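Local structure of serine protease MT3772 (Mycobacterium tuberculosis, 3K6Z) at residues P49-T54 and I89-H94; V85-L90 and G197-Q202; T127-R132 and Y154-D159. The protein is probably a serine endopeptidase of the trypsin-like S1C family, here its protease domain alone, and is probably needed for resistance to acid and oxidative stress. One frame throughout, in Å; residues are numbered along the deposited sequence.

Interaction 1. Residues P49-T54 and I89-H94; sequences PDRVMT and ILAVPH
Val52 and Leu90 sit at the middle of an antiparallel pairing between strands 51-55 and 87-91, neighbours in the first of the two six-stranded β-barrels of a chymotrypsin-like protease. As a hydrogen-bonded pair they exchange both backbone bonds, Leu90 N to Val52 O at 2.7 Å and Val52 N to Leu90 O at 3.0 Å. Their side chains share one face of the sheet and stand next to each other, Val52 CB 4.2 Å from Leu90 CB, where Val27 and Ile29 of strand 26-31 pack against them. From there the two diverge. Val52 sends CG2 one way, to meet Val92 CG2 at 3.8 Å. Leu90 leans the other way, and its branching CG fits against Thr54 CG2 at 3.9 Å. Thr54 thus gives its methyl to this contact, while its OG1 is hydrogen-bonded to Thr43 O.

Arg51, Met53, Ile89 and Ala91 occupy the other face. Met53 is extended until its last torsion (chi3 -74°) bends the terminal methyl round, and Ile89 CD1 fills the resulting hollow, near CB and CG and 3.6 Å from Met53 CE. Phe45, Ile47 and Phe102 also touch Met53. The other branch of Ile89, CG2, lies against Arg51 CD, the two side chains meeting at about a right angle. Beyond CD the arginine, kinked at chi2 (-63°), runs over Ala91, whose methyl is a small bump beneath one guanidinium face, displaced toward the rim, with CB 3.6 Å from Arg51 NH1. Asp50 CB and CG lie against Val92 O, and its carboxylate reaches toward His94 N without bonding to it. Just beyond the strands two donors grip a single oxygen: Asp50 O receives Val92 N at 2.9 Å from one face of its carbonyl plane and Arg51 NH1 from the opposite face.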
loop_
_atom_site.group_PDB
_atom_site.type_symbol
_atom_site.label_atom_id
_atom_site.label_comp_id
_atom_site.label_asym_id
_atom_site.label_seq_id
_atom_site.Cartn_x
_atom_site.Cartn_y
_atom_site.Cartn_z
ATOM N N PRO A 49 22.280 -21.017 0.957
ATOM C CA PRO A 49 21.844 -22.248 1.638
ATOM C C PRO A 49 20.862 -21.991 2.787
ATOM O O PRO A 49 21.146 -21.188 3.668
ATOM C CB PRO A 49 23.163 -22.841 2.152
ATOM C CG PRO A 49 24.167 -22.382 1.143
ATOM C CD PRO A 49 23.747 -20.967 0.816
ATOM N N ASP A 50 19.702 -22.648 2.743
ATOM C CA ASP A 50 18.680 -22.551 3.801
ATOM C C ASP A 50 18.062 -21.164 3.950
ATOM O O ASP A 50 17.485 -20.852 5.002
ATOM C CB ASP A 50 19.235 -23.010 5.155
ATOM C CG ASP A 50 19.584 -24.487 5.177
ATOM O OD1 ASP A 50 19.343 -25.189 4.170
ATOM O OD2 ASP A 50 20.102 -24.944 6.219
ATOM N N ARG A 51 18.197 -20.343 2.910
ATOM C CA ARG A 51 17.590 -19.004 2.875
ATOM C C ARG A 51 16.779 -18.821 1.600
ATOM O O ARG A 51 17.282 -19.040 0.488
ATOM C CB ARG A 51 18.652 -17.905 2.990
ATOM C CG ARG A 51 19.406 -17.857 4.332
ATOM C CD ARG A 51 18.470 -17.546 5.495
ATOM N NE ARG A 51 19.152 -17.512 6.789
ATOM C CZ ARG A 51 19.343 -18.567 7.581
ATOM N NH1 ARG A 51 18.920 -19.775 7.224
ATOM N NH2 ARG A 51 19.969 -18.409 8.742
ATOM N N VAL A 52 15.532 -18.395 1.783
ATOM C CA VAL A 52 14.554 -18.235 0.724
ATOM C C VAL A 52 14.065 -16.780 0.682
ATOM O O VAL A 52 13.606 -16.240 1.701
ATOM C CB VAL A 52 13.351 -19.180 0.948
ATOM C CG1 VAL A 52 12.217 -18.896 -0.035
ATOM C CG2 VAL A 52 13.799 -20.642 0.819
ATOM N N MET A 53 14.164 -16.155 -0.491
ATOM C CA MET A 53 13.557 -14.840 -0.690
ATOM C C MET A 53 12.123 -14.983 -1.166
ATOM O O MET A 53 11.810 -15.847 -1.989
ATOM C CB MET A 53 14.347 -14.007 -1.686
ATOM C CG MET A 53 13.767 -12.605 -1.854
ATOM S SD MET A 53 14.819 -11.583 -2.878
ATOM C CE MET A 53 16.148 -11.251 -1.725
ATOM N N THR A 54 11.251 -14.129 -0.645
ATOM C CA THR A 54 9.854 -14.130 -1.050
ATOM C C THR A 54 9.258 -12.729 -0.922
ATOM O O THR A 54 9.973 -11.780 -0.631
ATOM C CB THR A 54 9.027 -15.182 -0.249
ATOM O OG1 THR A 54 7.696 -15.264 -0.790
ATOM C CG2 THR A 54 8.976 -14.840 1.262
ATOM N N ILE A 89 13.091 -12.434 3.794
ATOM C CA ILE A 89 13.978 -13.591 3.738
ATOM C C ILE A 89 13.490 -14.592 4.777
ATOM O O ILE A 89 13.256 -14.219 5.928
ATOM C CB ILE A 89 15.445 -13.204 4.042
ATOM C CG1 ILE A 89 15.906 -12.012 3.189
ATOM C CG2 ILE A 89 16.385 -14.411 3.850
ATOM C CD1 ILE A 89 15.859 -12.233 1.697
ATOM N N LEU A 90 13.342 -15.853 4.355
ATOM C CA LEU A 90 12.926 -16.949 5.233
ATOM C C LEU A 90 14.108 -17.854 5.553
ATOM O O LEU A 90 14.913 -18.148 4.669
ATOM C CB LEU A 90 11.816 -17.788 4.574
ATOM C CG LEU A 90 10.572 -17.071 4.036
ATOM C CD1 LEU A 90 9.620 -18.093 3.433
ATOM C CD2 LEU A 90 9.900 -16.305 5.170
ATOM N N ALA A 91 14.209 -18.284 6.814
ATOM C CA ALA A 91 15.180 -19.309 7.222
ATOM C C ALA A 91 14.499 -20.666 7.162
ATOM O O ALA A 91 13.412 -20.841 7.713
ATOM C CB ALA A 91 15.712 -19.031 8.629
ATOM N N VAL A 92 15.132 -21.619 6.480
ATOM C CA VAL A 92 14.533 -22.933 6.233
ATOM C C VAL A 92 15.563 -24.045 6.475
ATOM O O VAL A 92 16.246 -24.468 5.541
ATOM C CB VAL A 92 13.944 -23.058 4.789
ATOM C CG1 VAL A 92 13.062 -24.282 4.673
ATOM C CG2 VAL A 92 13.149 -21.804 4.382
ATOM N N PRO A 93 15.684 -24.519 7.728
ATOM C CA PRO A 93 16.641 -25.588 8.043
ATOM C C PRO A 93 16.469 -26.817 7.155
ATOM O O PRO A 93 15.339 -27.211 6.856
ATOM C CB PRO A 93 16.307 -25.942 9.493
ATOM C CG PRO A 93 15.731 -24.689 10.049
ATOM C CD PRO A 93 14.947 -24.076 8.929
ATOM N N HIS A 94 17.591 -27.396 6.737
ATOM C CA HIS A 94 17.627 -28.654 5.976
ATOM C C HIS A 94 16.971 -28.604 4.602
ATOM O O HIS A 94 16.553 -29.638 4.072
ATOM C CB HIS A 94 17.059 -29.819 6.790
ATOM C CG HIS A 94 17.709 -29.989 8.122
ATOM N ND1 HIS A 94 18.985 -30.493 8.266
ATOM C CD2 HIS A 94 17.263 -29.716 9.370
ATOM C CE1 HIS A 94 19.297 -30.525 9.549
ATOM N NE2 HIS A 94 18.267 -30.066 10.241
#

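Interaction 2. Residues V85-L90 and G197-Q202; sequences VDVAIL and GEVAGQ
Gln202, on the C-terminal helix that is a feature of chymotrypsin-like proteases, reaches Asp86 with both ends of its amide. Asp86 is the predicted aspartate of the catalytic triad, on the segment that runs into the first barrel. Gln202 is extended beyond CG (chi2 -168°), which carries the amide from the helix to the aspartate. OE1 takes the backbone NH of Asp86 in its carbonyl plane, Asp86 N to Gln202 OE1 being 2.7 Å and almost straight at 175°. NE2 donates to the carboxylate, 2.9 Å from Asp86 OD1, approaching on the anti side but out of the carboxylate plane. The same NE2 also donates to Glu198 OE1 one helical turn earlier, at 2.7 Å, so three bonds fix the flip of the amide. Asp86 OD1 is further held by a salt bridge to Arg151.

Val85 flanks the glutamine, running past it in the opposite direction, with its CG1 3.8 Å from Gln202 CB and its CG2 near the helix backbone at Gln202 O. Further along the chain, Val87 meets the helix through a single methyl pair, backed by Leu194: Val87 CG1 lies 4.2 Å from Val199 CG1.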
loop_
_atom_site.group_PDB
_atom_site.type_symbol
_atom_site.label_atom_id
_atom_site.label_comp_id
_atom_site.label_asym_id
_atom_site.label_seq_id
_atom_site.Cartn_x
_atom_site.Cartn_y
_atom_site.Cartn_z
ATOM N N VAL A 85 9.657 -2.639 3.385
ATOM C CA VAL A 85 10.408 -3.417 2.387
ATOM C C VAL A 85 9.510 -4.491 1.750
ATOM O O VAL A 85 8.770 -5.177 2.458
ATOM C CB VAL A 85 11.699 -4.016 3.032
ATOM C CG1 VAL A 85 12.384 -5.003 2.108
ATOM C CG2 VAL A 85 12.673 -2.886 3.398
ATOM N N ASP A 86 9.583 -4.630 0.423
ATOM C CA ASP A 86 8.659 -5.492 -0.346
ATOM C C ASP A 86 9.021 -6.979 -0.341
ATOM O O ASP A 86 8.184 -7.831 -0.693
ATOM C CB ASP A 86 8.598 -5.044 -1.806
ATOM C CG ASP A 86 7.996 -3.669 -1.978
ATOM O OD1 ASP A 86 8.630 -2.843 -2.675
ATOM O OD2 ASP A 86 6.907 -3.417 -1.416
ATOM N N VAL A 87 10.268 -7.273 0.013
ATOM C CA VAL A 87 10.752 -8.644 0.063
ATOM C C VAL A 87 11.108 -9.058 1.482
ATOM O O VAL A 87 11.462 -8.226 2.329
ATOM C CB VAL A 87 11.984 -8.876 -0.851
ATOM C CG1 VAL A 87 11.626 -8.653 -2.319
ATOM C CG2 VAL A 87 13.175 -8.008 -0.422
ATOM N N ALA A 88 11.027 -10.359 1.728
ATOM C CA ALA A 88 11.401 -10.910 3.004
ATOM C C ALA A 88 12.317 -12.100 2.769
ATOM O O ALA A 88 12.329 -12.681 1.680
ATOM C CB ALA A 88 10.174 -11.324 3.783
ATOM N N ILE A 89 13.091 -12.434 3.794
ATOM C CA ILE A 89 13.978 -13.591 3.738
ATOM C C ILE A 89 13.490 -14.592 4.777
ATOM O O ILE A 89 13.256 -14.219 5.928
ATOM C CB ILE A 89 15.445 -13.204 4.042
ATOM C CG1 ILE A 89 15.906 -12.012 3.189
ATOM C CG2 ILE A 89 16.385 -14.411 3.850
ATOM C CD1 ILE A 89 15.859 -12.233 1.697
ATOM N N LEU A 90 13.342 -15.853 4.355
ATOM C CA LEU A 90 12.926 -16.949 5.233
ATOM C C LEU A 90 14.108 -17.854 5.553
ATOM O O LEU A 90 14.913 -18.148 4.669
ATOM C CB LEU A 90 11.816 -17.788 4.574
ATOM C CG LEU A 90 10.572 -17.071 4.036
ATOM C CD1 LEU A 90 9.620 -18.093 3.433
ATOM C CD2 LEU A 90 9.900 -16.305 5.170
ATOM N N GLY A 197 18.518 -4.616 -8.532
ATOM C CA GLY A 197 19.033 -3.441 -7.824
ATOM C C GLY A 197 18.051 -2.912 -6.789
ATOM O O GLY A 197 18.444 -2.521 -5.678
ATOM N N GLU A 198 16.770 -2.904 -7.149
ATOM C CA GLU A 198 15.708 -2.489 -6.227
ATOM C C GLU A 198 15.702 -3.379 -4.982
ATOM O O GLU A 198 15.645 -2.886 -3.854
ATOM C CB GLU A 198 14.337 -2.548 -6.918
ATOM C CG GLU A 198 13.151 -2.168 -6.016
ATOM C CD GLU A 198 13.179 -0.706 -5.548
ATOM O OE1 GLU A 198 12.612 -0.423 -4.469
ATOM O OE2 GLU A 198 13.762 0.156 -6.243
ATOM N N VAL A 199 15.766 -4.692 -5.204
ATOM C CA VAL A 199 15.783 -5.652 -4.102
ATOM C C VAL A 199 17.006 -5.457 -3.181
ATOM O O VAL A 199 16.850 -5.365 -1.960
ATOM C CB VAL A 199 15.595 -7.145 -4.574
ATOM C CG1 VAL A 199 14.275 -7.323 -5.323
ATOM C CG2 VAL A 199 16.756 -7.658 -5.381
ATOM N N ALA A 200 18.195 -5.341 -3.767
ATOM C CA ALA A 200 19.422 -5.098 -2.997
ATOM C C ALA A 200 19.326 -3.807 -2.169
ATOM O O ALA A 200 19.697 -3.781 -0.991
ATOM C CB ALA A 200 20.629 -5.057 -3.915
ATOM N N GLY A 201 18.811 -2.755 -2.798
ATOM C CA GLY A 201 18.647 -1.450 -2.156
ATOM C C GLY A 201 17.710 -1.474 -0.960
ATOM O O GLY A 201 18.017 -0.894 0.088
ATOM N N GLN A 202 16.563 -2.138 -1.109
ATOM C CA GLN A 202 15.613 -2.280 -0.002
ATOM C C GLN A 202 16.208 -3.070 1.171
ATOM O O GLN A 202 16.063 -2.670 2.338
ATOM C CB GLN A 202 14.307 -2.916 -0.477
ATOM C CG GLN A 202 13.481 -2.039 -1.416
ATOM C CD GLN A 202 12.085 -2.580 -1.633
ATOM O OE1 GLN A 202 11.570 -3.345 -0.815
ATOM N NE2 GLN A 202 11.468 -2.197 -2.740
#

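Interaction 3. Residues T127-R132 and Y154-D159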
loop_
_atom_site.group_PDB
_atom_site.type_symbol
_atom_site.label_atom_id
_atom_site.label_comp_id
_atom_site.label_asym_id
_atom_site.label_seq_id
_atom_site.Cartn_x
_atom_site.Cartn_y
_atom_site.Cartn_z
ATOM N N THR A 127 5.777 -19.588 -16.468
ATOM C CA THR A 127 4.956 -18.683 -17.274
ATOM C C THR A 127 5.864 -17.907 -18.224
ATOM O O THR A 127 6.667 -17.089 -17.777
ATOM C CB THR A 127 4.153 -17.720 -16.376
ATOM O OG1 THR A 127 3.322 -18.484 -15.497
ATOM C CG2 THR A 127 3.269 -16.802 -17.214
ATOM N N PRO A 128 5.760 -18.182 -19.542
ATOM C CA PRO A 128 6.564 -17.472 -20.534
ATOM C C PRO A 128 6.343 -15.978 -20.411
ATOM O O PRO A 128 5.211 -15.534 -20.206
ATOM C CB PRO A 128 5.987 -17.964 -21.866
ATOM C CG PRO A 128 5.462 -19.304 -21.560
ATOM C CD PRO A 128 4.869 -19.168 -20.184
ATOM N N ALA A 129 7.415 -15.207 -20.531
ATOM C CA ALA A 129 7.300 -13.765 -20.406
ATOM C C ALA A 129 8.250 -13.041 -21.350
ATOM O O ALA A 129 9.137 -13.660 -21.952
ATOM C CB ALA A 129 7.552 -13.346 -18.962
ATOM N N ARG A 130 8.049 -11.731 -21.477
ATOM C CA ARG A 130 8.938 -10.881 -22.253
ATOM C C ARG A 130 9.070 -9.527 -21.569
ATOM O O ARG A 130 8.083 -8.977 -21.091
ATOM C CB ARG A 130 8.411 -10.705 -23.681
ATOM C CG ARG A 130 9.465 -10.187 -24.656
ATOM C CD ARG A 130 8.941 -10.023 -26.079
ATOM N NE ARG A 130 8.548 -11.291 -26.698
ATOM C CZ ARG A 130 9.388 -12.154 -27.266
ATOM N NH1 ARG A 130 10.697 -11.918 -27.302
ATOM N NH2 ARG A 130 8.913 -13.272 -27.796
ATOM N N ILE A 131 10.291 -9.003 -21.520
ATOM C CA ILE A 131 10.548 -7.692 -20.929
ATOM C C ILE A 131 9.914 -6.597 -21.781
ATOM O O ILE A 131 10.157 -6.528 -22.983
ATOM C CB ILE A 131 12.072 -7.394 -20.826
ATOM C CG1 ILE A 131 12.811 -8.431 -19.953
ATOM C CG2 ILE A 131 12.311 -5.933 -20.378
ATOM C CD1 ILE A 131 12.520 -8.397 -18.450
ATOM N N ARG A 132 9.102 -5.751 -21.155
ATOM C CA ARG A 132 8.622 -4.538 -21.807
ATOM C C ARG A 132 9.655 -3.440 -21.612
ATOM O O ARG A 132 10.257 -2.978 -22.574
ATOM C CB ARG A 132 7.270 -4.100 -21.252
ATOM C CG ARG A 132 6.154 -5.105 -21.448
ATOM C CD ARG A 132 4.848 -4.568 -20.872
ATOM N NE ARG A 132 3.753 -5.532 -20.973
ATOM C CZ ARG A 132 2.937 -5.641 -22.017
ATOM N NH1 ARG A 132 3.088 -4.853 -23.080
ATOM N NH2 ARG A 132 1.970 -6.550 -22.005
ATOM N N TYR A 154 10.755 -4.039 -13.551
ATOM C CA TYR A 154 10.504 -4.352 -14.953
ATOM C C TYR A 154 9.006 -4.465 -15.113
ATOM O O TYR A 154 8.333 -5.102 -14.296
ATOM C CB TYR A 154 11.106 -5.704 -15.351
ATOM C CG TYR A 154 12.601 -5.756 -15.344
ATOM C CD1 TYR A 154 13.338 -5.145 -16.355
ATOM C CD2 TYR A 154 13.284 -6.440 -14.338
ATOM C CE1 TYR A 154 14.720 -5.209 -16.362
ATOM C CE2 TYR A 154 14.668 -6.502 -14.327
ATOM C CZ TYR A 154 15.374 -5.882 -15.349
ATOM O OH TYR A 154 16.736 -5.931 -15.351
ATOM N N THR A 155 8.473 -3.854 -16.161
ATOM C CA THR A 155 7.174 -4.268 -16.644
ATOM C C THR A 155 7.440 -5.412 -17.595
ATOM O O THR A 155 8.409 -5.380 -18.361
ATOM C CB THR A 155 6.422 -3.135 -17.364
ATOM O OG1 THR A 155 7.321 -2.451 -18.246
ATOM C CG2 THR A 155 5.889 -2.160 -16.343
ATOM N N ILE A 156 6.603 -6.437 -17.513
ATOM C CA ILE A 156 6.743 -7.598 -18.385
ATOM C C ILE A 156 5.412 -7.918 -19.054
ATOM O O ILE A 156 4.347 -7.551 -18.551
ATOM C CB ILE A 156 7.264 -8.843 -17.615
ATOM C CG1 ILE A 156 6.262 -9.278 -16.526
ATOM C CG2 ILE A 156 8.662 -8.576 -17.030
ATOM C CD1 ILE A 156 6.591 -10.635 -15.858
ATOM N N ARG A 157 5.485 -8.587 -20.200
ATOM C CA ARG A 157 4.312 -9.194 -20.783
ATOM C C ARG A 157 4.266 -10.657 -20.356
ATOM O O ARG A 157 5.161 -11.435 -20.697
ATOM C CB ARG A 157 4.335 -9.083 -22.305
ATOM C CG ARG A 157 3.164 -9.781 -22.930
ATOM C CD ARG A 157 2.971 -9.381 -24.361
ATOM N NE ARG A 157 1.790 -10.047 -24.890
ATOM C CZ ARG A 157 1.292 -9.849 -26.102
ATOM N NH1 ARG A 157 1.875 -8.995 -26.931
ATOM N NH2 ARG A 157 0.210 -10.513 -26.485
ATOM N N ALA A 158 3.215 -11.023 -19.622
ATOM C CA ALA A 158 3.076 -12.365 -19.046
ATOM C C ALA A 158 1.709 -12.587 -18.406
ATOM O O ALA A 158 1.092 -11.651 -17.898
ATOM C CB ALA A 158 4.167 -12.610 -18.008
ATOM N N ASP A 159 1.260 -13.840 -18.406
ATOM C CA ASP A 159 0.031 -14.218 -17.711
ATOM C C ASP A 159 0.290 -14.469 -16.223
ATOM O O ASP A 159 0.131 -15.595 -15.746
ATOM C CB ASP A 159 -0.568 -15.479 -18.333
ATOM C CG ASP A 159 -1.272 -15.219 -19.653
ATOM O OD1 ASP A 159 -1.664 -14.066 -19.921
ATOM O OD2 ASP A 159 -1.448 -16.193 -20.416
HETATM O O HOH W 1 1.376 -17.361 -14.032
HETATM O O HOH W 2 2.482 -15.810 -20.270
#
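Arg130 and Arg157 are joined by both of their backbone bonds: Arg157 N donates to Arg130 O at 2.8 Å, and Arg130 N to Arg157 O at 3.0 Å. Next to them Arg132 N reaches Thr155 O at 2.9 Å. The Arg132 side chain then crosses to the opposite strand, where NE makes a weak bond to Ile156 O, which lies near the guanidinium plane. Because the chain is extended from CG to NE, its guanidinium comes to rest with one face against the aliphatic part of Arg157, whose CB is 3.5 Å from Arg132 NH2. The two guanidinium planes are almost parallel (6°), with Arg132 NH2 4.5 Å from Arg157 NE, a nearness of like charges probably eased by carbonyl acceptors: Ile4 and Glu189 for Arg132, Val6 for Arg157. The Arg130 guanidinium leaves this contact to bond Gly110 O and form a salt bridge with Asp112.

These strands, 125-142 and 150-158, form a β-hairpin of the second barrel of the chymotrypsin-like fold. Towards Asp159 they separate, and water takes over: one molecule donates to Pro128 O and accepts from Asp159 N, while another bridges Thr127 OG1 and Asp159 O.

The face opposite Arg130 and Arg157 carries apolar side chains. Ala129 CB meets Ala158 CB at 3.6 Å and also borders Ile156 CD1. Ile131 CD1 touches Ile156 CG2 and leans over the Tyr154 ring in a CH-π contact, 4.3 Å from its centroid and 25° off the normal. Tyr154 OH is hydrogen-bonded to Ala107 N.

Interactions 1 and 2 are continuous, sharing Ile89 and Leu90 on strand 87-91, and Thr54 N lies 2.9 Å from Ala88 O in a probable hydrogen bond between them. Both approach the predicted triad: the side chain of Asp86 is about 4 Å from that of His57, and that of Thr54 about 6 Å from that of Ser165. Interaction 3 belongs to the other barrel; its centre is about 26 Å from that of interaction 1 and about 20 Å from that of interaction 2, with nearest atoms about 13 Å and 7 Å apart. The helix of interaction 2 follows the second barrel and packs against its Leu194 as well as against Asp86 and Val87 of the first.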